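PDB 4U9B: NO-binding heme-dependent sensor protein from Shewanella oneidensis, which binds heme and senses nitric oxide as an H-NOX gas sensor, probably signalling after loss of the iron-histidine bond. Local coordinates for residues Q63-F74 with L138-A149; E112-G120 with A129-R137. All blocks are in the same frame, centred on the assembly; numbering follows the deposited sequence. Where two conformers were deposited one is given.

Interaction 1 (Q63-F74 with L138-A149); sequences QDVVKAFGQFLF and LCFCAEGLLFGA. With ZN (zinc ion), chain D; HEM (protoporphyrin IX containing Fe), chain B.
F140 packs against Q63 and K67 where residues 63-74 cross residues 139-149 at -39°. Q63 CB sits over the centre of the F140 ring, 3.8 Å from its centroid, in a CH-pi contact. K67 CB meets the same ring at its edge. A water bridges Q63 and F140, donating to Q63 OE1 and accepting from F140 N. K67 is a knob in the hole formed by F140, E143, G144 and F147. Its fully extended chain carries K67 NZ to E143 OE2, a salt bridge of 2.5 Å. NZ comes from the anti side, 34° out of the carboxylate plane. At the other end, F74 has CG anti to the backbone N (chi1 -178°), which lays its ring over A149 CA, 3.5 Å from the ring centroid. L145 CD2 touches F74 CB, while L145 CD1 reaches heme C1B at 3.5 Å. Replacing F74 with alanine removes the ring and would probably leave A149 CA and CB uncovered, opening a gap there. Between these ends G70 CA lies 4.1 Å from G144 CA. A CB on G70 would run into C141 O, and one on G144 into K67 O, so the glycines let the helices come this close. The interface is mainly apolar, with one ion pair, K67 to the buried E143, beside it. E143 OE1 also bonds the zinc ligand H161, tying the helix pair to the zinc site and probably favouring a charged carboxylate.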
loop_
_atom_site.group_PDB
_atom_site.type_symbol
_atom_site.label_atom_id
_atom_site.label_comp_id
_atom_site.label_asym_id
_atom_site.label_seq_id
_atom_site.Cartn_x
_atom_site.Cartn_y
_atom_site.Cartn_z
ATOM N N GLN A 63 -3.602 9.555 7.715
ATOM C CA GLN A 63 -3.436 9.323 6.285
ATOM C C GLN A 63 -2.010 9.606 5.811
ATOM O O GLN A 63 -1.551 9.014 4.831
ATOM C CB GLN A 63 -4.435 10.174 5.493
ATOM C CG GLN A 63 -5.894 9.813 5.757
ATOM C CD GLN A 63 -6.198 8.347 5.486
ATOM O OE1 GLN A 63 -5.525 7.700 4.689
ATOM N NE2 GLN A 63 -7.207 7.815 6.166
ATOM N N ASP A 64 -1.312 10.504 6.498
ATOM C CA ASP A 64 0.078 10.796 6.163
ATOM C C ASP A 64 0.984 9.636 6.577
ATOM O O ASP A 64 1.954 9.317 5.889
ATOM C CB ASP A 64 0.539 12.091 6.833
ATOM C CG ASP A 64 0.032 13.338 6.118
ATOM O OD1 ASP A 64 -0.245 13.276 4.901
ATOM O OD2 ASP A 64 -0.079 14.391 6.778
ATOM N N VAL A 65 0.664 9.008 7.702
ATOM C CA VAL A 65 1.393 7.824 8.141
ATOM C C VAL A 65 1.139 6.677 7.167
ATOM O O VAL A 65 2.057 5.940 6.805
ATOM C CB VAL A 65 0.986 7.407 9.568
ATOM C CG1 VAL A 65 1.633 6.076 9.960
ATOM C CG2 VAL A 65 1.367 8.496 10.559
ATOM N N VAL A 66 -0.112 6.543 6.740
ATOM C CA VAL A 66 -0.505 5.489 5.809
ATOM C C VAL A 66 0.203 5.659 4.470
ATOM O O VAL A 66 0.616 4.681 3.847
ATOM C CB VAL A 66 -2.038 5.482 5.609
ATOM C CG1 VAL A 66 -2.446 4.625 4.413
ATOM C CG2 VAL A 66 -2.725 4.983 6.877
ATOM N N LYS A 67 0.347 6.902 4.032
ATOM C CA LYS A 67 1.026 7.187 2.771
ATOM C C LYS A 67 2.510 6.857 2.884
ATOM O O LYS A 67 3.103 6.308 1.957
ATOM C CB LYS A 67 0.828 8.651 2.374
ATOM C CG LYS A 67 1.498 9.047 1.063
ATOM C CD LYS A 67 1.176 10.487 0.684
ATOM C CE LYS A 67 1.830 10.879 -0.633
ATOM N NZ LYS A 67 1.398 12.228 -1.109
ATOM N N ALA A 68 3.102 7.181 4.029
ATOM C CA ALA A 68 4.507 6.875 4.274
ATOM C C ALA A 68 4.731 5.369 4.263
ATOM O O ALA A 68 5.695 4.873 3.675
ATOM C CB ALA A 68 4.956 7.465 5.595
ATOM N N PHE A 69 3.834 4.647 4.922
ATOM C CA PHE A 69 3.883 3.192 4.926
ATOM C C PHE A 69 3.754 2.638 3.514
ATOM O O PHE A 69 4.471 1.712 3.141
ATOM C CB PHE A 69 2.782 2.625 5.819
ATOM C CG PHE A 69 2.643 1.132 5.742
ATOM C CD1 PHE A 69 3.717 0.307 6.023
ATOM C CD2 PHE A 69 1.432 0.555 5.407
ATOM C CE1 PHE A 69 3.589 -1.066 5.956
ATOM C CE2 PHE A 69 1.299 -0.816 5.340
ATOM C CZ PHE A 69 2.379 -1.627 5.617
ATOM N N GLY A 70 2.842 3.210 2.734
ATOM C CA GLY A 70 2.637 2.786 1.360
ATOM C C GLY A 70 3.905 2.853 0.529
ATOM O O GLY A 70 4.202 1.941 -0.246
ATOM N N GLN A 71 4.660 3.934 0.689
ATOM C CA GLN A 71 5.901 4.097 -0.056
ATOM C C GLN A 71 6.937 3.081 0.401
ATOM O O GLN A 71 7.653 2.498 -0.416
ATOM C CB GLN A 71 6.440 5.516 0.099
ATOM C CG GLN A 71 7.672 5.785 -0.743
ATOM C CD GLN A 71 7.854 7.255 -1.076
ATOM O OE1 GLN A 71 7.241 8.128 -0.461
ATOM N NE2 GLN A 71 8.697 7.533 -2.061
ATOM N N PHE A 72 7.009 2.872 1.712
ATOM C CA PHE A 72 7.891 1.866 2.287
ATOM C C PHE A 72 7.486 0.481 1.793
ATOM O O PHE A 72 8.334 -0.371 1.524
ATOM C CB PHE A 72 7.837 1.933 3.821
ATOM C CG PHE A 72 8.824 1.028 4.516
ATOM C CD1 PHE A 72 8.495 -0.287 4.808
ATOM C CD2 PHE A 72 10.068 1.503 4.900
ATOM C CE1 PHE A 72 9.395 -1.118 5.454
ATOM C CE2 PHE A 72 10.974 0.678 5.548
ATOM C CZ PHE A 72 10.636 -0.635 5.827
ATOM N N LEU A 73 6.180 0.280 1.652
ATOM C CA LEU A 73 5.617 -1.032 1.355
ATOM C C LEU A 73 5.970 -1.549 -0.036
ATOM O O LEU A 73 6.009 -2.762 -0.252
ATOM C CB LEU A 73 4.094 -0.992 1.516
ATOM C CG LEU A 73 3.298 -2.257 1.180
ATOM C CD1 LEU A 73 3.721 -3.434 2.052
ATOM C CD2 LEU A 73 1.807 -1.993 1.328
ATOM N N PHE A 74 6.224 -0.656 -0.990
ATOM C CA PHE A 74 6.495 -1.129 -2.340
ATOM C C PHE A 74 7.745 -1.999 -2.374
ATOM O O PHE A 74 7.735 -3.080 -2.959
ATOM C CB PHE A 74 6.660 0.011 -3.337
ATOM C CG PHE A 74 6.882 -0.477 -4.733
ATOM C CD1 PHE A 74 5.808 -0.769 -5.552
ATOM C CD2 PHE A 74 8.164 -0.703 -5.207
ATOM C CE1 PHE A 74 6.007 -1.249 -6.829
ATOM C CE2 PHE A 74 8.368 -1.182 -6.485
ATOM C CZ PHE A 74 7.288 -1.454 -7.296
ATOM N N LEU A 138 -7.954 2.670 1.673
ATOM C CA LEU A 138 -6.507 2.859 1.786
ATOM C C LEU A 138 -5.914 3.555 0.562
ATOM O O LEU A 138 -4.827 3.207 0.098
ATOM C CB LEU A 138 -5.824 1.505 2.000
ATOM C CG LEU A 138 -5.928 0.927 3.412
ATOM C CD1 LEU A 138 -5.558 -0.548 3.410
ATOM C CD2 LEU A 138 -5.027 1.696 4.363
ATOM N N CYS A 139 -6.620 4.552 0.049
ATOM C CA CYS A 139 -6.160 5.267 -1.137
ATOM C C CYS A 139 -4.825 5.965 -0.895
ATOM O O CYS A 139 -4.035 6.141 -1.822
ATOM C CB CYS A 139 -7.206 6.285 -1.587
ATOM S SG CYS A 139 -7.623 7.510 -0.334
ATOM N N PHE A 140 -4.562 6.358 0.349
ATOM C CA PHE A 140 -3.304 7.030 0.655
ATOM C C PHE A 140 -2.160 6.023 0.659
ATOM O O PHE A 140 -1.013 6.375 0.376
ATOM C CB PHE A 140 -3.386 7.771 1.992
ATOM C CG PHE A 140 -3.907 9.175 1.868
ATOM C CD1 PHE A 140 -5.256 9.415 1.682
ATOM C CD2 PHE A 140 -3.042 10.256 1.933
ATOM C CE1 PHE A 140 -5.737 10.705 1.566
ATOM C CE2 PHE A 140 -3.518 11.550 1.817
ATOM C CZ PHE A 140 -4.867 11.773 1.630
ATOM N N CYS A 141 -2.474 4.767 0.962
ATOM C CA CYS A 141 -1.488 3.701 0.853
ATOM C C CYS A 141 -1.197 3.448 -0.626
ATOM O O CYS A 141 -0.053 3.205 -1.012
ATOM C CB CYS A 141 -1.986 2.426 1.543
ATOM S SG CYS A 141 -0.784 1.068 1.601
ATOM N N ALA A 142 -2.238 3.524 -1.450
ATOM C CA ALA A 142 -2.084 3.384 -2.897
ATOM C C ALA A 142 -1.196 4.494 -3.443
ATOM O O ALA A 142 -0.317 4.253 -4.274
ATOM C CB ALA A 142 -3.444 3.409 -3.589
ATOM N N GLU A 143 -1.438 5.716 -2.977
ATOM C CA GLU A 143 -0.656 6.863 -3.416
ATOM C C GLU A 143 0.804 6.646 -3.034
ATOM O O GLU A 143 1.707 6.853 -3.844
ATOM C CB GLU A 143 -1.202 8.165 -2.801
ATOM C CG GLU A 143 -0.577 9.424 -3.376
ATOM C CD GLU A 143 -1.248 10.706 -2.912
ATOM O OE1 GLU A 143 -2.492 10.750 -2.817
ATOM O OE2 GLU A 143 -0.520 11.682 -2.651
ATOM N N GLY A 144 1.024 6.200 -1.801
ATOM C CA GLY A 144 2.362 5.910 -1.319
ATOM C C GLY A 144 3.054 4.843 -2.149
ATOM O O GLY A 144 4.214 5.000 -2.529
ATOM N N LEU A 145 2.336 3.761 -2.432
ATOM C CA LEU A 145 2.873 2.664 -3.237
ATOM C C LEU A 145 3.269 3.119 -4.639
ATOM O O LEU A 145 4.254 2.637 -5.200
ATOM C CB LEU A 145 1.852 1.530 -3.329
ATOM C CG LEU A 145 1.809 0.612 -2.108
ATOM C CD1 LEU A 145 0.483 -0.114 -2.015
ATOM C CD2 LEU A 145 2.960 -0.376 -2.167
ATOM N N LEU A 146 2.496 4.038 -5.204
ATOM C CA LEU A 146 2.800 4.571 -6.526
ATOM C C LEU A 146 4.108 5.349 -6.496
ATOM O O LEU A 146 4.932 5.223 -7.402
ATOM C CB LEU A 146 1.657 5.457 -7.023
ATOM C CG LEU A 146 0.401 4.697 -7.458
ATOM C CD1 LEU A 146 -0.804 5.622 -7.482
ATOM C CD2 LEU A 146 0.611 4.064 -8.830
ATOM N N PHE A 147 4.304 6.145 -5.452
ATOM C CA PHE A 147 5.553 6.880 -5.294
ATOM C C PHE A 147 6.708 5.908 -5.077
ATOM O O PHE A 147 7.817 6.128 -5.563
ATOM C CB PHE A 147 5.459 7.867 -4.128
ATOM C CG PHE A 147 4.734 9.138 -4.464
ATOM C CD1 PHE A 147 5.299 10.065 -5.329
ATOM C CD2 PHE A 147 3.498 9.418 -3.907
ATOM C CE1 PHE A 147 4.638 11.238 -5.638
ATOM C CE2 PHE A 147 2.835 10.596 -4.213
ATOM C CZ PHE A 147 3.407 11.504 -5.080
ATOM N N GLY A 148 6.442 4.832 -4.343
ATOM C CA GLY A 148 7.440 3.803 -4.122
ATOM C C GLY A 148 7.840 3.145 -5.428
ATOM O O GLY A 148 9.023 2.916 -5.686
ATOM N N ALA A 149 6.845 2.841 -6.254
ATOM C CA ALA A 149 7.084 2.230 -7.556
ATOM C C ALA A 149 7.844 3.191 -8.461
ATOM O O ALA A 149 8.685 2.776 -9.253
ATOM C CB ALA A 149 5.770 1.824 -8.200
HETATM ZN ZN ZN D . -8.788 8.916 -1.773
HETATM C CHA HEM B . -2.772 -4.729 -0.995
HETATM C CHB HEM B . -2.294 -1.090 -4.149
HETATM C CHC HEM B . 1.680 -3.131 -5.974
HETATM C CHD HEM B . 0.491 -7.233 -3.676
HETATM C C1A HEM B . -2.861 -3.488 -1.574
HETATM C C2A HEM B . -3.492 -2.316 -1.002
HETATM C C3A HEM B . -3.353 -1.316 -1.878
HETATM C C4A HEM B . -2.635 -1.815 -3.029
HETATM C CMA HEM B . -3.854 0.130 -1.721
HETATM C CAA HEM B . -4.199 -2.234 0.372
HETATM C CBA HEM B . -5.510 -3.024 0.362
HETATM C CGA HEM B . -6.691 -2.213 -0.124
HETATM O O1A HEM B . -7.825 -2.767 -0.142
HETATM O O2A HEM B . -6.528 -1.020 -0.494
HETATM C C1B HEM B . -1.151 -1.284 -4.883
HETATM C C2B HEM B . -0.552 -0.330 -5.790
HETATM C C3B HEM B . 0.550 -0.900 -6.312
HETATM C C4B HEM B . 0.680 -2.220 -5.721
HETATM C CMB HEM B . -1.178 1.057 -6.059
HETATM C CAB HEM B . 1.584 -0.343 -7.320
HETATM C CBB HEM B . 1.752 0.960 -7.568
HETATM C C1C HEM B . 1.708 -4.432 -5.515
HETATM C C2C HEM B . 2.720 -5.415 -5.831
HETATM C C3C HEM B . 2.410 -6.563 -5.218
HETATM C C4C HEM B . 1.178 -6.341 -4.471
HETATM C CMC HEM B . 3.940 -5.153 -6.739
HETATM C CAC HEM B . 3.276 -7.846 -5.320
HETATM C CBC HEM B . 2.853 -9.053 -4.926
HETATM C C1D HEM B . -0.412 -6.913 -2.686
HETATM C C2D HEM B . -0.788 -7.801 -1.612
HETATM C C3D HEM B . -1.803 -7.023 -0.778
HETATM C C4D HEM B . -1.946 -5.742 -1.428
HETATM C CMD HEM B . -0.268 -9.227 -1.350
HETATM C CAD HEM B . -2.525 -7.495 0.495
HETATM C CBD HEM B . -3.837 -8.185 0.133
HETATM C CGD HEM B . -4.517 -8.623 1.403
HETATM O O1D HEM B . -4.182 -8.057 2.472
HETATM O O2D HEM B . -5.391 -9.531 1.352
HETATM N NA HEM B . -2.340 -3.144 -2.811
HETATM N NB HEM B . -0.376 -2.421 -4.861
HETATM N NC HEM B . 0.782 -5.033 -4.682
HETATM N ND HEM B . -1.113 -5.714 -2.546
HETATM FE FE HEM B . -0.899 -4.152 -3.859
HETATM O O HOH W 1 -6.146 6.044 2.932
#

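Interaction 2 (E112-G120 with A129-R137); sequences EPSLPHING and ALRYSSPRR. With HEM (protoporphyrin IX containing Fe), chain B; PO4 (phosphate ion), chain E.
H117 and N119 pair with S133 and R131 in an antiparallel beta hairpin, whose open end forms part of the heme pocket. Two hydrogen bonds join each pair, among them H117 N to S133 O and R131 N to N119 O, both 2.8 Å. On the face of H117, N119, R131 and S133, N119 ND2 and R131 NH1 share a water. H117 ND1 and N119 ND2 also hold a phosphate ion, probably from the crystallisation liquor. The face of I118, L130 and Y132 is mainly apolar. I118 CG2 rests on L130 CD1, its CG1 meets Y132 CD2, and its CD1 touches the heme. Y132, near the end of the strand, with S134 and R136 just after it, forms the Tyr-x-Ser-x-Arg motif of H-NOX proteins. Y132 OH donates to heme O2A at 2.6 Å, with that oxygen in the ring plane. Three donors grip heme O1A: S134 OG at 2.7 Å, R136 NE at 2.8 Å, and R136 NH2. R136 bends at chi2 (76°) and chi3 (64°) to curl round this propionate. Its guanidinium lies between S114 CB and P135 CD, one on each face. S114 N binds the second propionate, 2.6 Å from heme O2D. L115 borders the bound nitric oxide. Strand 117-122 is one of two edge strands within the chain, and 172-179 flanks 128-133. Helix 98-109 touches L115 and N119, while helix 139-152 packs against L130 and Y132.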
loop_
_atom_site.group_PDB
_atom_site.type_symbol
_atom_site.label_atom_id
_atom_site.label_comp_id
_atom_site.label_asym_id
_atom_site.label_seq_id
_atom_site.Cartn_x
_atom_site.Cartn_y
_atom_site.Cartn_z
ATOM N N GLU A 112 -7.340 -16.412 -1.117
ATOM C CA GLU A 112 -8.409 -15.441 -0.889
ATOM C C GLU A 112 -7.896 -14.095 -0.375
ATOM O O GLU A 112 -8.268 -13.656 0.715
ATOM C CB GLU A 112 -9.434 -16.017 0.089
ATOM C CG GLU A 112 -10.225 -17.184 -0.478
ATOM C CD GLU A 112 -11.343 -17.643 0.441
ATOM O OE1 GLU A 112 -11.397 -17.176 1.599
ATOM O OE2 GLU A 112 -12.171 -18.469 0.002
ATOM N N PRO A 113 -7.044 -13.430 -1.166
ATOM C CA PRO A 113 -6.545 -12.108 -0.781
ATOM C C PRO A 113 -7.645 -11.061 -0.871
ATOM O O PRO A 113 -8.628 -11.284 -1.577
ATOM C CB PRO A 113 -5.441 -11.841 -1.805
ATOM C CG PRO A 113 -5.890 -12.580 -3.020
ATOM C CD PRO A 113 -6.600 -13.814 -2.518
ATOM N N SER A 114 -7.482 -9.949 -0.160
ATOM C CA SER A 114 -8.418 -8.833 -0.230
ATOM C C SER A 114 -7.738 -7.650 -0.905
ATOM O O SER A 114 -7.074 -6.839 -0.257
ATOM C CB SER A 114 -8.915 -8.446 1.164
ATOM O OG SER A 114 -9.691 -9.491 1.728
ATOM N N LEU A 115 -7.904 -7.573 -2.220
ATOM C CA LEU A 115 -7.242 -6.557 -3.019
ATOM C C LEU A 115 -8.191 -5.408 -3.315
ATOM O O LEU A 115 -9.404 -5.601 -3.383
ATOM C CB LEU A 115 -6.723 -7.160 -4.326
ATOM C CG LEU A 115 -5.550 -8.130 -4.192
ATOM C CD1 LEU A 115 -5.334 -8.873 -5.500
ATOM C CD2 LEU A 115 -4.286 -7.391 -3.777
ATOM N N PRO A 116 -7.641 -4.201 -3.493
ATOM C CA PRO A 116 -8.494 -3.080 -3.883
ATOM C C PRO A 116 -8.939 -3.198 -5.331
ATOM O O PRO A 116 -8.319 -3.925 -6.106
ATOM C CB PRO A 116 -7.585 -1.870 -3.689
ATOM C CG PRO A 116 -6.219 -2.401 -3.933
ATOM C CD PRO A 116 -6.232 -3.794 -3.358
ATOM N N HIS A 117 -10.007 -2.493 -5.680
ATOM C CA HIS A 117 -10.389 -2.341 -7.073
ATOM C C HIS A 117 -9.571 -1.208 -7.667
ATOM O O HIS A 117 -9.726 -0.050 -7.274
ATOM C CB HIS A 117 -11.886 -2.063 -7.205
ATOM C CG HIS A 117 -12.749 -3.216 -6.798
ATOM N ND1 HIS A 117 -13.011 -4.279 -7.636
ATOM C CD2 HIS A 117 -13.405 -3.476 -5.643
ATOM C CE1 HIS A 117 -13.792 -5.143 -7.014
ATOM N NE2 HIS A 117 -14.046 -4.681 -5.804
ATOM N N ILE A 118 -8.689 -1.552 -8.598
ATOM C CA ILE A 118 -7.824 -0.574 -9.233
ATOM C C ILE A 118 -7.910 -0.732 -10.746
ATOM O O ILE A 118 -7.761 -1.831 -11.275
ATOM C CB ILE A 118 -6.363 -0.709 -8.737
ATOM C CG1 ILE A 118 -6.265 -0.164 -7.305
ATOM C CG2 ILE A 118 -5.398 0.037 -9.659
ATOM C CD1 ILE A 118 -4.891 -0.267 -6.668
ATOM N N ASN A 119 -8.174 0.380 -11.425
ATOM C CA ASN A 119 -8.274 0.412 -12.876
ATOM C C ASN A 119 -7.523 1.615 -13.418
ATOM O O ASN A 119 -7.701 2.732 -12.935
ATOM C CB ASN A 119 -9.737 0.464 -13.320
ATOM C CG ASN A 119 -10.501 -0.800 -12.976
ATOM O OD1 ASN A 119 -10.639 -1.701 -13.806
ATOM N ND2 ASN A 119 -11.006 -0.871 -11.749
ATOM N N GLY A 120 -6.692 1.378 -14.427
ATOM C CA GLY A 120 -5.853 2.419 -14.989
ATOM C C GLY A 120 -6.162 2.703 -16.442
ATOM O O GLY A 120 -6.399 1.788 -17.230
ATOM N N ALA A 129 -4.685 7.842 -15.480
ATOM C CA ALA A 129 -5.851 7.996 -14.616
ATOM C C ALA A 129 -6.125 6.687 -13.891
ATOM O O ALA A 129 -6.538 5.703 -14.504
ATOM C CB ALA A 129 -7.063 8.420 -15.421
ATOM N N LEU A 130 -5.889 6.683 -12.583
ATOM C CA LEU A 130 -6.011 5.475 -11.782
ATOM C C LEU A 130 -7.202 5.563 -10.836
ATOM O O LEU A 130 -7.206 6.361 -9.901
ATOM C CB LEU A 130 -4.722 5.239 -10.994
ATOM C CG LEU A 130 -4.483 3.811 -10.501
ATOM C CD1 LEU A 130 -4.349 2.836 -11.668
ATOM C CD2 LEU A 130 -3.243 3.756 -9.631
ATOM N N ARG A 131 -8.217 4.742 -11.097
ATOM C CA ARG A 131 -9.384 4.672 -10.230
ATOM C C ARG A 131 -9.110 3.697 -9.097
ATOM O O ARG A 131 -8.618 2.595 -9.333
ATOM C CB ARG A 131 -10.625 4.239 -11.010
ATOM C CG ARG A 131 -11.900 4.212 -10.177
ATOM C CD ARG A 131 -13.022 3.474 -10.893
ATOM N NE ARG A 131 -14.269 3.486 -10.125
ATOM C CZ ARG A 131 -14.615 2.577 -9.216
ATOM N NH1 ARG A 131 -13.814 1.553 -8.936
ATOM N NH2 ARG A 131 -15.773 2.691 -8.579
ATOM N N TYR A 132 -9.429 4.110 -7.874
ATOM C CA TYR A 132 -9.264 3.272 -6.695
ATOM C C TYR A 132 -10.583 3.152 -5.943
ATOM O O TYR A 132 -11.273 4.145 -5.721
ATOM C CB TYR A 132 -8.183 3.844 -5.774
ATOM C CG TYR A 132 -8.090 3.146 -4.436
ATOM C CD1 TYR A 132 -8.874 3.550 -3.364
ATOM C CD2 TYR A 132 -7.214 2.086 -4.244
ATOM C CE1 TYR A 132 -8.796 2.914 -2.145
ATOM C CE2 TYR A 132 -7.128 1.444 -3.021
ATOM C CZ TYR A 132 -7.922 1.862 -1.977
ATOM O OH TYR A 132 -7.842 1.229 -0.753
ATOM N N SER A 133 -10.925 1.927 -5.559
ATOM C CA SER A 133 -12.089 1.673 -4.716
ATOM C C SER A 133 -11.790 0.506 -3.783
ATOM O O SER A 133 -11.236 -0.502 -4.218
ATOM C CB SER A 133 -13.318 1.363 -5.570
ATOM O OG SER A 133 -14.494 1.405 -4.791
ATOM N N SER A 134 -12.152 0.638 -2.510
ATOM C CA SER A 134 -11.932 -0.436 -1.543
ATOM C C SER A 134 -12.650 -0.183 -0.216
ATOM O O SER A 134 -12.682 0.949 0.259
ATOM C CB SER A 134 -10.437 -0.612 -1.275
ATOM O OG SER A 134 -10.220 -1.568 -0.253
ATOM N N PRO A 135 -13.222 -1.238 0.393
ATOM C CA PRO A 135 -13.792 -1.095 1.739
ATOM C C PRO A 135 -12.757 -0.653 2.772
ATOM O O PRO A 135 -13.121 -0.080 3.799
ATOM C CB PRO A 135 -14.300 -2.505 2.063
ATOM C CG PRO A 135 -14.493 -3.160 0.753
ATOM C CD PRO A 135 -13.448 -2.588 -0.155
ATOM N N ARG A 136 -11.486 -0.931 2.494
ATOM C CA ARG A 136 -10.401 -0.593 3.409
ATOM C C ARG A 136 -10.099 0.903 3.404
ATOM O O ARG A 136 -9.495 1.418 4.343
ATOM C CB ARG A 136 -9.131 -1.372 3.050
ATOM C CG ARG A 136 -8.996 -2.741 3.719
ATOM C CD ARG A 136 -9.898 -3.795 3.093
ATOM N NE ARG A 136 -9.554 -4.066 1.699
ATOM C CZ ARG A 136 -10.257 -4.863 0.897
ATOM N NH1 ARG A 136 -11.350 -5.468 1.344
ATOM N NH2 ARG A 136 -9.876 -5.048 -0.357
ATOM N N ARG A 137 -10.505 1.588 2.337
ATOM C CA ARG A 137 -10.291 3.024 2.176
ATOM C C ARG A 137 -8.822 3.391 2.378
ATOM O O ARG A 137 -8.479 4.312 3.123
ATOM C CB ARG A 137 -11.188 3.807 3.136
ATOM C CG ARG A 137 -12.661 3.441 3.004
ATOM C CD ARG A 137 -13.583 4.592 3.373
ATOM N NE ARG A 137 -13.125 5.318 4.551
ATOM C CZ ARG A 137 -13.540 6.535 4.890
ATOM N NH1 ARG A 137 -14.423 7.178 4.134
ATOM N NH2 ARG A 137 -13.065 7.115 5.983
HETATM C CHA HEM B . -2.772 -4.729 -0.995
HETATM C CHB HEM B . -2.294 -1.090 -4.149
HETATM C CHC HEM B . 1.680 -3.131 -5.974
HETATM C CHD HEM B . 0.491 -7.233 -3.676
HETATM C C1A HEM B . -2.861 -3.488 -1.574
HETATM C C2A HEM B . -3.492 -2.316 -1.002
HETATM C C3A HEM B . -3.353 -1.316 -1.878
HETATM C C4A HEM B . -2.635 -1.815 -3.029
HETATM C CMA HEM B . -3.854 0.130 -1.721
HETATM C CAA HEM B . -4.199 -2.234 0.372
HETATM C CBA HEM B . -5.510 -3.024 0.362
HETATM C CGA HEM B . -6.691 -2.213 -0.124
HETATM O O1A HEM B . -7.825 -2.767 -0.142
HETATM O O2A HEM B . -6.528 -1.020 -0.494
HETATM C C1B HEM B . -1.151 -1.284 -4.883
HETATM C C2B HEM B . -0.552 -0.330 -5.790
HETATM C C3B HEM B . 0.550 -0.900 -6.312
HETATM C C4B HEM B . 0.680 -2.220 -5.721
HETATM C CMB HEM B . -1.178 1.057 -6.059
HETATM C CAB HEM B . 1.584 -0.343 -7.320
HETATM C CBB HEM B . 1.752 0.960 -7.568
HETATM C C1C HEM B . 1.708 -4.432 -5.515
HETATM C C2C HEM B . 2.720 -5.415 -5.831
HETATM C C3C HEM B . 2.410 -6.563 -5.218
HETATM C C4C HEM B . 1.178 -6.341 -4.471
HETATM C CMC HEM B . 3.940 -5.153 -6.739
HETATM C CAC HEM B . 3.276 -7.846 -5.320
HETATM C CBC HEM B . 2.853 -9.053 -4.926
HETATM C C1D HEM B . -0.412 -6.913 -2.686
HETATM C C2D HEM B . -0.788 -7.801 -1.612
HETATM C C3D HEM B . -1.803 -7.023 -0.778
HETATM C C4D HEM B . -1.946 -5.742 -1.428
HETATM C CMD HEM B . -0.268 -9.227 -1.350
HETATM C CAD HEM B . -2.525 -7.495 0.495
HETATM C CBD HEM B . -3.837 -8.185 0.133
HETATM C CGD HEM B . -4.517 -8.623 1.403
HETATM O O1D HEM B . -4.182 -8.057 2.472
HETATM O O2D HEM B . -5.391 -9.531 1.352
HETATM N NA HEM B . -2.340 -3.144 -2.811
HETATM N NB HEM B . -0.376 -2.421 -4.861
HETATM N NC HEM B . 0.782 -5.033 -4.682
HETATM N ND HEM B . -1.113 -5.714 -2.546
HETATM FE FE HEM B . -0.899 -4.152 -3.859
HETATM P P PO4 E . -12.907 -4.521 -11.220
HETATM O O1 PO4 E . -11.913 -5.657 -11.274
HETATM O O2 PO4 E . -12.311 -3.369 -10.448
HETATM O O3 PO4 E . -13.235 -4.071 -12.625
HETATM O O4 PO4 E . -14.168 -4.989 -10.533
HETATM O O HOH W 2 -11.291 0.868 -9.631
#

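How the interactions relate
The two contacts reach the heme from opposite faces, L145 on one and L115 and I118 on the other; their centres are about 13 Å apart. Along the chain, interaction 2 is nested inside the loop closed by interaction 1. The order is 63-74, 112-120, 129-137, then 138-149. Strand 128-133 leads through a short turn into helix 139-152; segments 129-137 and 138-149 adjoin in sequence. They also touch through space. Y132 OH and L138 N are 2.8 Å apart, a probable hydrogen bond, and L146 packs on L130. One contact is a helix pair and the other a sheet hairpin, and helix 139-152 connects them. That helix also carries the zinc ligand C139, placing heme pocket and zinc site on one element.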